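Local coordinates for protein beta-Lactamase/D-Alanine Carboxypeptidase (PDB 5EVI) that probably hydrolyses beta-lactam antibiotics to substituted beta-amino acids, as a class C beta-lactamase contributing to antibiotic resistance, at residues A[31-36]-A[56-61]; A[119-124]-A[140-145]; A[151-156]-A[296-301]; A[189-194]-A[228-233]. All coordinates share one frame; numbering follows the deposited sequence.

Contact 1. Residues A[31-36]-A[56-61]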
loop_
_atom_site.group_PDB
_atom_site.type_symbol
_atom_site.label_atom_id
_atom_site.label_comp_id
_atom_site.label_asym_id
_atom_site.label_seq_id
_atom_site.Cartn_x
_atom_site.Cartn_y
_atom_site.Cartn_z
ATOM N N GLY A 31 10.182 11.184 14.604
ATOM C CA GLY A 31 10.945 10.008 14.221
ATOM C C GLY A 31 10.838 9.640 12.759
ATOM O O GLY A 31 9.815 9.808 12.122
ATOM N N LEU A 32 11.907 9.095 12.231
ATOM C CA LEU A 32 11.986 8.770 10.821
ATOM C C LEU A 32 12.905 7.582 10.663
ATOM O O LEU A 32 14.043 7.564 11.184
ATOM C CB LEU A 32 12.452 9.978 10.013
ATOM C CG LEU A 32 12.574 9.922 8.498
ATOM C CD1 LEU A 32 11.236 10.073 7.808
ATOM C CD2 LEU A 32 13.603 10.980 8.006
ATOM N N SER A 33 12.406 6.581 9.951
ATOM C CA SER A 33 13.214 5.421 9.600
ATOM C C SER A 33 13.231 5.230 8.097
ATOM O O SER A 33 12.160 5.075 7.505
ATOM C CB SER A 33 12.729 4.144 10.313
ATOM O OG SER A 33 13.613 3.082 10.000
ATOM N N ILE A 34 14.446 5.215 7.506
ATOM C CA ILE A 34 14.667 4.953 6.063
ATOM C C ILE A 34 15.456 3.645 5.852
ATOM O O ILE A 34 16.452 3.344 6.548
ATOM C CB ILE A 34 15.491 6.085 5.382
ATOM C CG1 ILE A 34 14.858 7.447 5.598
ATOM C CG2 ILE A 34 15.680 5.814 3.886
ATOM C CD1 ILE A 34 15.735 8.587 5.097
ATOM N N ALA A 35 15.043 2.862 4.888
ATOM C CA ALA A 35 15.855 1.750 4.452
ATOM C C ALA A 35 15.968 1.811 2.945
ATOM O O ALA A 35 14.980 2.077 2.274
ATOM C CB ALA A 35 15.217 0.460 4.884
ATOM N N ILE A 36 17.159 1.511 2.422
ATOM C CA ILE A 36 17.393 1.400 0.983
ATOM C C ILE A 36 17.974 0.034 0.653
ATOM O O ILE A 36 18.735 -0.542 1.419
ATOM C CB ILE A 36 18.327 2.550 0.528
ATOM C CG1 ILE A 36 17.600 3.893 0.679
ATOM C CG2 ILE A 36 18.845 2.365 -0.883
ATOM C CD1 ILE A 36 18.465 4.939 1.333
ATOM N N GLN A 56 12.341 6.906 23.367
ATOM C CA GLN A 56 12.959 5.727 22.764
ATOM C C GLN A 56 13.403 6.106 21.369
ATOM O O GLN A 56 12.615 6.711 20.664
ATOM C CB GLN A 56 11.996 4.546 22.658
ATOM C CG GLN A 56 12.781 3.266 22.417
ATOM C CD GLN A 56 11.938 2.015 22.489
ATOM O OE1 GLN A 56 11.110 1.858 23.397
ATOM N NE2 GLN A 56 12.171 1.097 21.565
ATOM N N PRO A 57 14.647 5.762 20.974
ATOM C CA PRO A 57 15.048 6.117 19.617
ATOM C C PRO A 57 14.405 5.234 18.575
ATOM O O PRO A 57 14.054 4.058 18.843
ATOM C CB PRO A 57 16.564 5.881 19.623
ATOM C CG PRO A 57 16.736 4.781 20.624
ATOM C CD PRO A 57 15.767 5.129 21.710
ATOM N N VAL A 58 14.261 5.808 17.385
ATOM C CA VAL A 58 13.759 5.072 16.243
ATOM C C VAL A 58 14.862 4.090 15.812
ATOM O O VAL A 58 16.033 4.433 15.810
ATOM C CB VAL A 58 13.419 6.009 15.044
ATOM C CG1 VAL A 58 13.062 5.203 13.798
ATOM C CG2 VAL A 58 12.294 6.978 15.374
ATOM N N SER A 59 14.469 2.894 15.403
ATOM C CA SER A 59 15.379 1.927 14.823
ATOM C C SER A 59 14.673 1.236 13.675
ATOM O O SER A 59 13.481 1.470 13.397
ATOM C CB SER A 59 15.854 0.901 15.878
ATOM O OG SER A 59 14.889 -0.126 16.130
ATOM N N SER A 60 15.422 0.377 13.010
ATOM C CA SER A 60 14.891 -0.373 11.888
ATOM C C SER A 60 13.838 -1.441 12.281
ATOM O O SER A 60 13.218 -2.041 11.391
ATOM C CB SER A 60 16.026 -1.009 11.125
ATOM O OG SER A 60 17.082 -0.097 10.925
ATOM N N ASP A 61 13.670 -1.693 13.581
ATOM C CA ASP A 61 12.634 -2.601 14.128
ATOM C C ASP A 61 11.463 -1.855 14.805
ATOM O O ASP A 61 10.497 -2.465 15.286
ATOM C CB ASP A 61 13.334 -3.567 15.096
ATOM C CG ASP A 61 14.503 -4.258 14.445
ATOM O OD1 ASP A 61 14.288 -4.967 13.437
ATOM O OD2 ASP A 61 15.676 -4.109 14.898
#
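Gly31 and Val58 bring the two backbones together, their CA atoms 6.0 Å apart, and Ser33 lies against Ser60 two residues further along, at 6.5 Å between CA atoms. Segment 31-36 is extended strand in the antiparallel five-stranded sheet of the class C beta-lactamase fold, flanked by strands 43-48 and 337-343. Segment 56-61 is irregular chain that follows strand 43-48 and passes over one face of the sheet. The strand spends its backbone bonds on its neighbours in the sheet, and the loop meets it through packing.

Val58 does most of this work, and its branching at CB suits the task because its two methyls spread along the strand, one on Ser33 and one on Gly31. With CG1 anti to the backbone N (chi1 173°), that methyl is carried to 3.7 Å from Ser33 CB and equally far from the carbonyl oxygen of Leu32. The other methyl, CG2, settles 3.5 Å from Gly31 CA, where glycine presents only hydrogen and lets the valine come close. Leu32 faces the other way, as strand alternation requires, and packs on Ala20 and Met24 of helix 11-27. The small, polar Ser33 faces the loop, yet its OG stays 3.8 Å from Ser59 O; its hydroxyl bonds instead to Asn46 and Ser232. Asn46 also donates to Ser60 OG, so one amide serves a hydroxyl of each segment. The loop then bends in an ST turn, where the backbone N of Asp61 donates to Ser59 OG over 3.2 Å at an N-H...O angle of 157°.

Contact 2. Residues A[119-124]-A[140-145]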
loop_
_atom_site.group_PDB
_atom_site.type_symbol
_atom_site.label_atom_id
_atom_site.label_comp_id
_atom_site.label_asym_id
_atom_site.label_seq_id
_atom_site.Cartn_x
_atom_site.Cartn_y
_atom_site.Cartn_z
ATOM N N GLY A 119 -16.713 1.655 -10.175
ATOM C CA GLY A 119 -17.895 2.514 -10.466
ATOM C C GLY A 119 -18.170 3.763 -9.670
ATOM O O GLY A 119 -19.169 4.450 -9.965
ATOM N N GLY A 120 -17.309 4.079 -8.698
ATOM C CA GLY A 120 -17.484 5.233 -7.821
ATOM C C GLY A 120 -17.785 4.809 -6.393
ATOM O O GLY A 120 -18.806 4.133 -6.129
ATOM N N PHE A 121 -16.903 5.202 -5.470
ATOM C CA PHE A 121 -17.120 5.020 -4.038
ATOM C C PHE A 121 -16.614 6.260 -3.332
ATOM O O PHE A 121 -15.805 7.000 -3.898
ATOM C CB PHE A 121 -16.366 3.778 -3.493
ATOM C CG PHE A 121 -16.915 2.466 -3.981
ATOM C CD1 PHE A 121 -17.930 1.809 -3.286
ATOM C CD2 PHE A 121 -16.415 1.874 -5.118
ATOM C CE1 PHE A 121 -18.447 0.603 -3.757
ATOM C CE2 PHE A 121 -16.895 0.660 -5.573
ATOM C CZ PHE A 121 -17.930 0.028 -4.906
ATOM N N PRO A 122 -17.130 6.533 -2.125
ATOM C CA PRO A 122 -16.499 7.531 -1.269
ATOM C C PRO A 122 -15.183 6.953 -0.727
ATOM O O PRO A 122 -14.990 5.719 -0.714
ATOM C CB PRO A 122 -17.544 7.750 -0.178
ATOM C CG PRO A 122 -18.213 6.444 -0.055
ATOM C CD PRO A 122 -18.251 5.853 -1.439
ATOM N N ILE A 123 -14.256 7.824 -0.360
ATOM C CA ILE A 123 -12.952 7.341 0.080
ATOM C C ILE A 123 -13.057 6.483 1.352
ATOM O O ILE A 123 -12.379 5.466 1.452
ATOM C CB ILE A 123 -11.911 8.472 0.200
ATOM C CG1 ILE A 123 -10.487 7.883 0.278
ATOM C CG2 ILE A 123 -12.254 9.431 1.332
ATOM C CD1 ILE A 123 -9.404 8.842 -0.186
ATOM N N GLN A 124 -13.933 6.861 2.289
ATOM C CA GLN A 124 -14.169 6.038 3.478
ATOM C C GLN A 124 -15.480 5.283 3.414
ATOM O O GLN A 124 -16.446 5.746 2.801
ATOM C CB GLN A 124 -14.155 6.903 4.746
ATOM C CG GLN A 124 -12.914 7.758 4.956
ATOM C CD GLN A 124 -11.615 6.950 5.007
ATOM O OE1 GLN A 124 -10.570 7.420 4.558
ATOM N NE2 GLN A 124 -11.669 5.740 5.564
ATOM N N LYS A 140 -24.832 -4.131 -1.310
ATOM C CA LYS A 140 -26.050 -4.563 -2.009
ATOM C C LYS A 140 -26.765 -3.365 -2.620
ATOM O O LYS A 140 -27.203 -3.427 -3.766
ATOM C CB LYS A 140 -26.989 -5.302 -1.062
ATOM C CG LYS A 140 -26.548 -6.705 -0.678
ATOM C CD LYS A 140 -27.632 -7.337 0.185
ATOM C CE LYS A 140 -27.169 -8.589 0.891
ATOM N NZ LYS A 140 -28.278 -9.035 1.777
ATOM N N ALA A 141 -26.858 -2.274 -1.851
ATOM C CA ALA A 141 -27.557 -1.069 -2.263
ATOM C C ALA A 141 -26.715 -0.113 -3.125
ATOM O O ALA A 141 -27.193 0.960 -3.481
ATOM C CB ALA A 141 -28.074 -0.327 -1.041
ATOM N N TRP A 142 -25.473 -0.480 -3.445
ATOM C CA TRP A 142 -24.619 0.404 -4.246
ATOM C C TRP A 142 -25.059 0.479 -5.697
ATOM O O TRP A 142 -25.400 -0.521 -6.291
ATOM C CB TRP A 142 -23.178 -0.090 -4.174
ATOM C CG TRP A 142 -22.163 0.652 -5.008
ATOM C CD1 TRP A 142 -21.486 1.772 -4.656
ATOM C CD2 TRP A 142 -21.675 0.278 -6.296
ATOM N NE1 TRP A 142 -20.615 2.131 -5.640
ATOM C CE2 TRP A 142 -20.690 1.225 -6.657
ATOM C CE3 TRP A 142 -21.962 -0.778 -7.180
ATOM C CZ2 TRP A 142 -20.009 1.178 -7.873
ATOM C CZ3 TRP A 142 -21.277 -0.836 -8.374
ATOM C CH2 TRP A 142 -20.292 0.135 -8.709
ATOM N N GLN A 143 -25.037 1.683 -6.255
ATOM C CA GLN A 143 -25.269 1.916 -7.666
ATOM C C GLN A 143 -24.068 2.667 -8.259
ATOM O O GLN A 143 -23.581 3.626 -7.642
ATOM C CB GLN A 143 -26.530 2.746 -7.840
ATOM C CG GLN A 143 -27.797 1.970 -7.557
ATOM C CD GLN A 143 -29.031 2.713 -8.008
ATOM O OE1 GLN A 143 -29.582 2.437 -9.083
ATOM N NE2 GLN A 143 -29.458 3.686 -7.203
ATOM N N PRO A 144 -23.605 2.263 -9.460
ATOM C CA PRO A 144 -22.461 2.981 -10.040
ATOM C C PRO A 144 -22.807 4.393 -10.494
ATOM O O PRO A 144 -23.955 4.674 -10.827
ATOM C CB PRO A 144 -22.067 2.108 -11.239
ATOM C CG PRO A 144 -23.270 1.331 -11.604
ATOM C CD PRO A 144 -24.153 1.248 -10.387
ATOM N N GLU A 145 -21.819 5.278 -10.493
ATOM C CA GLU A 145 -21.925 6.541 -11.217
ATOM C C GLU A 145 -21.279 6.495 -12.602
ATOM O O GLU A 145 -21.549 7.376 -13.426
ATOM C CB GLU A 145 -21.307 7.664 -10.423
ATOM C CG GLU A 145 -21.906 7.829 -9.039
ATOM C CD GLU A 145 -21.629 9.195 -8.456
ATOM O OE1 GLU A 145 -20.843 9.973 -9.057
ATOM O OE2 GLU A 145 -22.195 9.487 -7.379
HETATM O O HOH W 1 -21.358 4.985 -6.767
#
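Trp142 meets Gly119, Gly120 and Phe121 with a single indole, held by its edge and by its face. Its CG is anti to the backbone N (chi1 176°), which sends the ring across toward the glycines. NE1 donates to Gly120 O over 2.7 Å, and that oxygen lies in the indole plane at an N-H...O angle of 160°. Further along the same edge, CZ2 stands 3.6 Å from Gly119 CA, a close fit that glycine permits because it brings no side chain to the ring. Phe121 lies over one face in an offset stack: its ring and the five-membered ring of Trp142 have centroids 4.1 Å apart and planes 8° from parallel, with Phe121 CE1 over the pyrrole side.

Gln143 contributes its backbone oxygen, to which water 1 donates over 2.7 Å. The same water donates to Gly120 O, so this carbonyl accepts from both indole and water. The two loops flank helix 132-140 in the helical part of the class C beta-lactamase fold, and their meeting brings together chain that comes before and after that helix. Leu105 of helix 104-107 touches both aromatic rings, while Phe121 also reaches Tyr138 and Pro157.

Pro144 follows with its backbone N 3.8 Å above the indole face opposite Phe121, placing Trp142 between the two. Both glycines have positive phi, in a region of backbone conformation open to glycine, and Gly119 O points to the second loop. Glu145 takes it up, its backbone N donating over 2.8 Å to Gly119 O.

Contact 3. Residues A[151-156]-A[296-301]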
loop_
_atom_site.group_PDB
_atom_site.type_symbol
_atom_site.label_atom_id
_atom_site.label_comp_id
_atom_site.label_asym_id
_atom_site.label_seq_id
_atom_site.Cartn_x
_atom_site.Cartn_y
_atom_site.Cartn_z
ATOM N N HIS A 151 -13.393 5.354 -15.217
ATOM C CA HIS A 151 -12.904 6.379 -14.337
ATOM C C HIS A 151 -12.251 5.663 -13.166
ATOM O O HIS A 151 -12.541 4.495 -12.897
ATOM C CB HIS A 151 -14.027 7.286 -13.794
ATOM C CG HIS A 151 -14.645 8.201 -14.805
ATOM N ND1 HIS A 151 -15.580 7.768 -15.715
ATOM C CD2 HIS A 151 -14.467 9.521 -15.043
ATOM C CE1 HIS A 151 -15.964 8.785 -16.462
ATOM N NE2 HIS A 151 -15.283 9.852 -16.089
ATOM N N ARG A 152 -11.430 6.404 -12.451
ATOM C CA ARG A 152 -10.706 5.872 -11.300
ATOM C C ARG A 152 -11.004 6.728 -10.058
ATOM O O ARG A 152 -10.819 7.938 -10.078
ATOM C CB ARG A 152 -9.235 5.816 -11.637
ATOM C CG ARG A 152 -8.365 5.112 -10.602
ATOM C CD ARG A 152 -7.643 6.124 -9.779
ATOM N NE ARG A 152 -6.519 5.601 -8.998
ATOM C CZ ARG A 152 -5.867 6.344 -8.115
ATOM N NH1 ARG A 152 -6.231 7.604 -7.911
ATOM N NH2 ARG A 152 -4.850 5.834 -7.445
ATOM N N THR A 153 -11.439 6.073 -8.980
ATOM C CA THR A 153 -11.860 6.754 -7.740
ATOM C C THR A 153 -11.244 6.036 -6.553
ATOM O O THR A 153 -11.699 4.947 -6.141
ATOM C CB THR A 153 -13.386 6.803 -7.548
ATOM O OG1 THR A 153 -14.017 7.326 -8.726
ATOM C CG2 THR A 153 -13.749 7.656 -6.336
ATOM N N TYR A 154 -10.221 6.649 -5.977
ATOM C CA TYR A 154 -9.487 6.016 -4.872
ATOM C C TYR A 154 -10.351 5.810 -3.643
ATOM O O TYR A 154 -10.958 6.756 -3.139
ATOM C CB TYR A 154 -8.284 6.856 -4.482
ATOM C CG TYR A 154 -7.342 6.170 -3.532
ATOM C CD1 TYR A 154 -6.371 5.286 -4.003
ATOM C CD2 TYR A 154 -7.358 6.469 -2.184
ATOM C CE1 TYR A 154 -5.457 4.712 -3.140
ATOM C CE2 TYR A 154 -6.499 5.862 -1.307
ATOM C CZ TYR A 154 -5.539 4.999 -1.792
ATOM O OH TYR A 154 -4.681 4.427 -0.898
ATOM N N ALA A 155 -10.362 4.588 -3.105
ATOM C CA ALA A 155 -11.396 4.300 -2.109
ATOM C C ALA A 155 -11.153 3.058 -1.265
ATOM O O ALA A 155 -10.862 1.991 -1.782
ATOM C CB ALA A 155 -12.786 4.268 -2.761
ATOM N N ASN A 156 -11.272 3.223 0.048
ATOM C CA ASN A 156 -11.114 2.104 0.969
ATOM C C ASN A 156 -12.248 1.022 0.847
ATOM O O ASN A 156 -11.948 -0.170 1.000
ATOM C CB ASN A 156 -10.923 2.617 2.421
ATOM C CG ASN A 156 -9.581 3.315 2.653
ATOM O OD1 ASN A 156 -8.629 3.125 1.916
ATOM N ND2 ASN A 156 -9.478 4.056 3.740
ATOM N N LEU A 296 -6.985 11.851 -5.454
ATOM C CA LEU A 296 -8.069 11.115 -4.779
ATOM C C LEU A 296 -9.422 11.372 -5.417
ATOM O O LEU A 296 -10.302 10.510 -5.376
ATOM C CB LEU A 296 -8.109 11.417 -3.298
ATOM C CG LEU A 296 -7.016 10.792 -2.391
ATOM C CD1 LEU A 296 -5.953 9.925 -3.035
ATOM C CD2 LEU A 296 -6.337 11.904 -1.615
ATOM N N ASN A 297 -9.583 12.530 -6.034
ATOM C CA ASN A 297 -10.803 12.786 -6.800
ATOM C C ASN A 297 -10.930 11.877 -8.012
ATOM O O ASN A 297 -9.935 11.349 -8.491
ATOM C CB ASN A 297 -10.868 14.240 -7.208
ATOM C CG ASN A 297 -10.854 15.148 -5.996
ATOM O OD1 ASN A 297 -10.172 16.153 -5.982
ATOM N ND2 ASN A 297 -11.546 14.740 -4.947
ATOM N N THR A 298 -12.167 11.662 -8.441
ATOM C CA THR A 298 -12.467 10.784 -9.561
ATOM C C THR A 298 -11.782 11.333 -10.813
ATOM O O THR A 298 -11.957 12.525 -11.150
ATOM C CB THR A 298 -13.980 10.584 -9.725
ATOM O OG1 THR A 298 -14.446 9.805 -8.612
ATOM C CG2 THR A 298 -14.322 9.871 -10.976
ATOM N N GLN A 299 -10.986 10.469 -11.466
ATOM C CA GLN A 299 -10.212 10.821 -12.672
ATOM C C GLN A 299 -10.656 9.948 -13.846
ATOM O O GLN A 299 -11.029 8.782 -13.673
ATOM C CB GLN A 299 -8.703 10.633 -12.469
ATOM C CG GLN A 299 -7.922 11.894 -12.111
ATOM C CD GLN A 299 -8.035 12.212 -10.655
ATOM O OE1 GLN A 299 -8.422 13.297 -10.258
ATOM N NE2 GLN A 299 -7.680 11.223 -9.825
ATOM N N LYS A 300 -10.589 10.509 -15.047
ATOM C CA LYS A 300 -10.770 9.707 -16.242
ATOM C C LYS A 300 -9.665 8.635 -16.327
ATOM O O LYS A 300 -8.522 8.920 -16.054
ATOM C CB LYS A 300 -10.754 10.612 -17.480
ATOM C CG LYS A 300 -11.051 9.893 -18.783
ATOM C CD LYS A 300 -11.845 10.760 -19.767
ATOM C CE LYS A 300 -11.054 11.991 -20.214
ATOM N NZ LYS A 300 -11.819 12.720 -21.270
ATOM N N ALA A 301 -10.029 7.420 -16.736
ATOM C CA ALA A 301 -9.089 6.315 -16.865
ATOM C C ALA A 301 -9.283 5.610 -18.206
ATOM O O ALA A 301 -10.396 5.444 -18.660
ATOM C CB ALA A 301 -9.292 5.310 -15.744
HETATM O O HOH W 2 -9.031 8.619 -7.681
HETATM O O HOH W 3 -11.559 9.341 -3.575
#
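Thr153 and Thr298 both hold OG1 anti to their own carbonyl carbon (chi1 -51° and -69°), which brings the two hydroxyls together in a hydrogen bond, 2.5 Å from Thr153 OG1 to Thr298 OG1, in which either could be the donor. Thr153 OG1 is also bonded to Tyr146. The threonines stand where strand 151-152, at the edge of a six-stranded antiparallel sheet, leaves its neighbour 299-308.

Within the sheet, Arg152 and Gln299 form a hydrogen-bonded pair: Arg152 N donates to Gln299 O at 2.7 Å and Gln299 N to Arg152 O at 2.9 Å. Their side chains share a face, where the long arginine reaches on to Gln271 and Glu276. One step back, His151 CA makes a C-H...O contact of 3.1 Å with Gln299 O.

Past the strand, the Tyr154 ring and the branched aliphatic end of Leu296 lie side by side, Tyr154 CD2 to Leu296 CD1 at 3.8 Å. The Tyr154 hydroxyl bonds to Ser68 and Lys71, consistent with the active-site tyrosine of class C enzymes, and Asn156 also bonds Lys71. Water 3 joins the two backbones, donating to Tyr154 O at 2.7 Å and to Leu296 O.

Contact 4. Residues A[189-194]-A[228-233]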
loop_
_atom_site.group_PDB
_atom_site.type_symbol
_atom_site.label_atom_id
_atom_site.label_comp_id
_atom_site.label_asym_id
_atom_site.label_seq_id
_atom_site.Cartn_x
_atom_site.Cartn_y
_atom_site.Cartn_z
ATOM N N ASN A 189 8.532 -11.179 9.740
ATOM C CA ASN A 189 8.398 -11.617 11.130
ATOM C C ASN A 189 8.001 -10.511 12.122
ATOM O O ASN A 189 7.761 -10.816 13.300
ATOM C CB ASN A 189 9.707 -12.275 11.626
ATOM C CG ASN A 189 10.250 -13.328 10.667
ATOM O OD1 ASN A 189 11.350 -13.181 10.132
ATOM N ND2 ASN A 189 9.466 -14.377 10.414
ATOM N N SER A 190 7.936 -9.255 11.668
ATOM C CA SER A 190 7.557 -8.097 12.510
ATOM C C SER A 190 6.580 -7.194 11.747
ATOM O O SER A 190 6.745 -5.973 11.708
ATOM C CB SER A 190 8.802 -7.287 12.900
ATOM O OG SER A 190 8.459 -6.153 13.697
ATOM N N THR A 191 5.590 -7.815 11.101
ATOM C CA THR A 191 4.583 -7.103 10.313
ATOM C C THR A 191 3.225 -7.637 10.789
ATOM O O THR A 191 3.061 -8.849 10.920
ATOM C CB THR A 191 4.813 -7.343 8.815
ATOM O OG1 THR A 191 6.088 -6.816 8.446
ATOM C CG2 THR A 191 3.729 -6.678 7.940
ATOM N N TYR A 192 2.282 -6.731 11.071
ATOM C CA TYR A 192 1.077 -7.043 11.862
ATOM C C TYR A 192 -0.125 -6.242 11.401
ATOM O O TYR A 192 0.011 -5.076 11.070
ATOM C CB TYR A 192 1.311 -6.651 13.323
ATOM C CG TYR A 192 2.467 -7.354 13.935
ATOM C CD1 TYR A 192 2.416 -8.734 14.129
ATOM C CD2 TYR A 192 3.634 -6.672 14.283
ATOM C CE1 TYR A 192 3.463 -9.421 14.670
ATOM C CE2 TYR A 192 4.714 -7.361 14.837
ATOM C CZ TYR A 192 4.608 -8.740 15.028
ATOM O OH TYR A 192 5.649 -9.453 15.547
ATOM N N VAL A 193 -1.301 -6.853 11.408
ATOM C CA VAL A 193 -2.529 -6.074 11.529
ATOM C C VAL A 193 -2.728 -5.816 13.036
ATOM O O VAL A 193 -2.836 -4.651 13.459
ATOM C CB VAL A 193 -3.727 -6.734 10.808
ATOM C CG1 VAL A 193 -5.060 -6.069 11.188
ATOM C CG2 VAL A 193 -3.524 -6.630 9.303
ATOM N N ASN A 194 -2.721 -6.893 13.831
ATOM C CA ASN A 194 -2.846 -6.839 15.300
ATOM C C ASN A 194 -1.518 -7.067 16.008
ATOM O O ASN A 194 -0.956 -8.175 15.988
ATOM C CB ASN A 194 -3.855 -7.880 15.783
ATOM C CG ASN A 194 -5.261 -7.582 15.321
ATOM O OD1 ASN A 194 -5.918 -6.680 15.840
ATOM N ND2 ASN A 194 -5.737 -8.335 14.336
ATOM N N VAL A 228 -2.122 -2.145 8.514
ATOM C CA VAL A 228 -0.882 -2.901 8.757
ATOM C C VAL A 228 0.147 -2.009 9.426
ATOM O O VAL A 228 0.260 -0.826 9.111
ATOM C CB VAL A 228 -0.295 -3.553 7.496
ATOM C CG1 VAL A 228 0.949 -4.402 7.827
ATOM C CG2 VAL A 228 -1.340 -4.426 6.849
ATOM N N LYS A 229 0.844 -2.588 10.398
ATOM C CA LYS A 229 1.933 -1.943 11.089
ATOM C C LYS A 229 3.185 -2.773 10.791
ATOM O O LYS A 229 3.147 -4.016 10.817
ATOM C CB LYS A 229 1.655 -1.875 12.602
ATOM C CG LYS A 229 0.403 -1.067 13.026
ATOM C CD LYS A 229 -0.831 -1.941 13.267
ATOM C CE LYS A 229 -2.111 -1.147 13.375
ATOM N NZ LYS A 229 -3.269 -2.056 13.402
ATOM N N SER A 230 4.284 -2.084 10.490
ATOM C CA SER A 230 5.509 -2.739 10.151
ATOM C C SER A 230 6.744 -1.899 10.457
ATOM O O SER A 230 6.672 -0.683 10.658
ATOM C CB SER A 230 5.517 -3.089 8.665
ATOM O OG SER A 230 6.427 -4.150 8.440
ATOM N N SER A 231 7.872 -2.593 10.470
ATOM C CA SER A 231 9.192 -1.975 10.618
ATOM C C SER A 231 9.775 -1.679 9.240
ATOM O O SER A 231 9.369 -2.297 8.234
ATOM C CB SER A 231 10.099 -2.905 11.434
ATOM O OG SER A 231 10.520 -4.034 10.674
ATOM N N SER A 232 10.726 -0.759 9.176
ATOM C CA SER A 232 11.490 -0.532 7.954
ATOM C C SER A 232 12.307 -1.794 7.553
ATOM O O SER A 232 12.456 -2.082 6.350
ATOM C CB SER A 232 12.396 0.696 8.084
ATOM O OG SER A 232 13.535 0.415 8.864
ATOM N N ARG A 233 12.792 -2.574 8.522
ATOM C CA ARG A 233 13.517 -3.826 8.196
ATOM C C ARG A 233 12.624 -4.857 7.450
ATOM O O ARG A 233 13.057 -5.484 6.456
ATOM C CB ARG A 233 14.188 -4.442 9.449
ATOM C CG ARG A 233 15.224 -5.501 9.131
ATOM C CD ARG A 233 15.686 -6.222 10.379
ATOM N NE ARG A 233 16.202 -5.332 11.434
ATOM C CZ ARG A 233 17.433 -4.823 11.494
ATOM N NH1 ARG A 233 18.324 -4.985 10.506
ATOM N NH2 ARG A 233 17.757 -4.084 12.536
#
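Tyr192 and Lys229 face each other as an antiparallel hydrogen-bonded pair, CA atoms 5.2 Å apart, with Tyr192 N donating to Lys229 O over 2.9 Å and Lys229 N returning a nearly straight bond (174°) to Tyr192 O over 2.7 Å. Lys229 then adds a third link: its chain bends at chi2 (97°) and runs back along the neighbouring strand until NZ donates to Val193 O over 2.6 Å, lying in the plane of that carbonyl. Gly227 O is a second acceptor for the ammonium, so a long flexible side chain satisfies one backbone oxygen on 189-194 and another just before 228-233.

These residues belong to a small three-stranded antiparallel sheet of the class C beta-lactamase fold, in which 229-230 runs between 64-65 and the outer strand 191-192. On the face away from Lys229, branched side chains pack: Val228 CG1 rests 3.6 Å from Thr191 CG2, while its CG2 meets Val193 CG2 at 4.0 Å, the two valines crossing at about a right angle. Beside them, the hydroxyls of Thr191 and Ser230 are 2.7 Å apart from OG1 to OG, and Thr191 OG1 is hydrogen-bonded to Asp234. The same carboxylate accepts from Ser190 N.

Ser231 is the N-cap of helix 232-243, a place suited to serine's short side chain: OG accepts from the backbone N of Asp234, whereas the backbone N of Ser231 itself is buried without a partner.

Contacts 1 and 4 are largely buried and adjoin, joined by the salt bridge between Asp61 and Arg233 and by the hydroxyls of Ser33 and Ser232; helix 232-243 thus ties the face of the five-stranded sheet to the small sheet. Contacts 2 and 3 are only partly buried, lie on the opposite side of the chain's centre, and also touch, Ile123 O accepting from Asn156 N. Contacts 3 and 4 share antiparallel strand pairing, although contact 3 adds water bridges and leads into the probable active site. Contact 1 depends on methyl packing, whereas contact 2 combines aromatic stacking with glycine carbonyls. The centres of contacts 1 and 2 are about 38 Å apart.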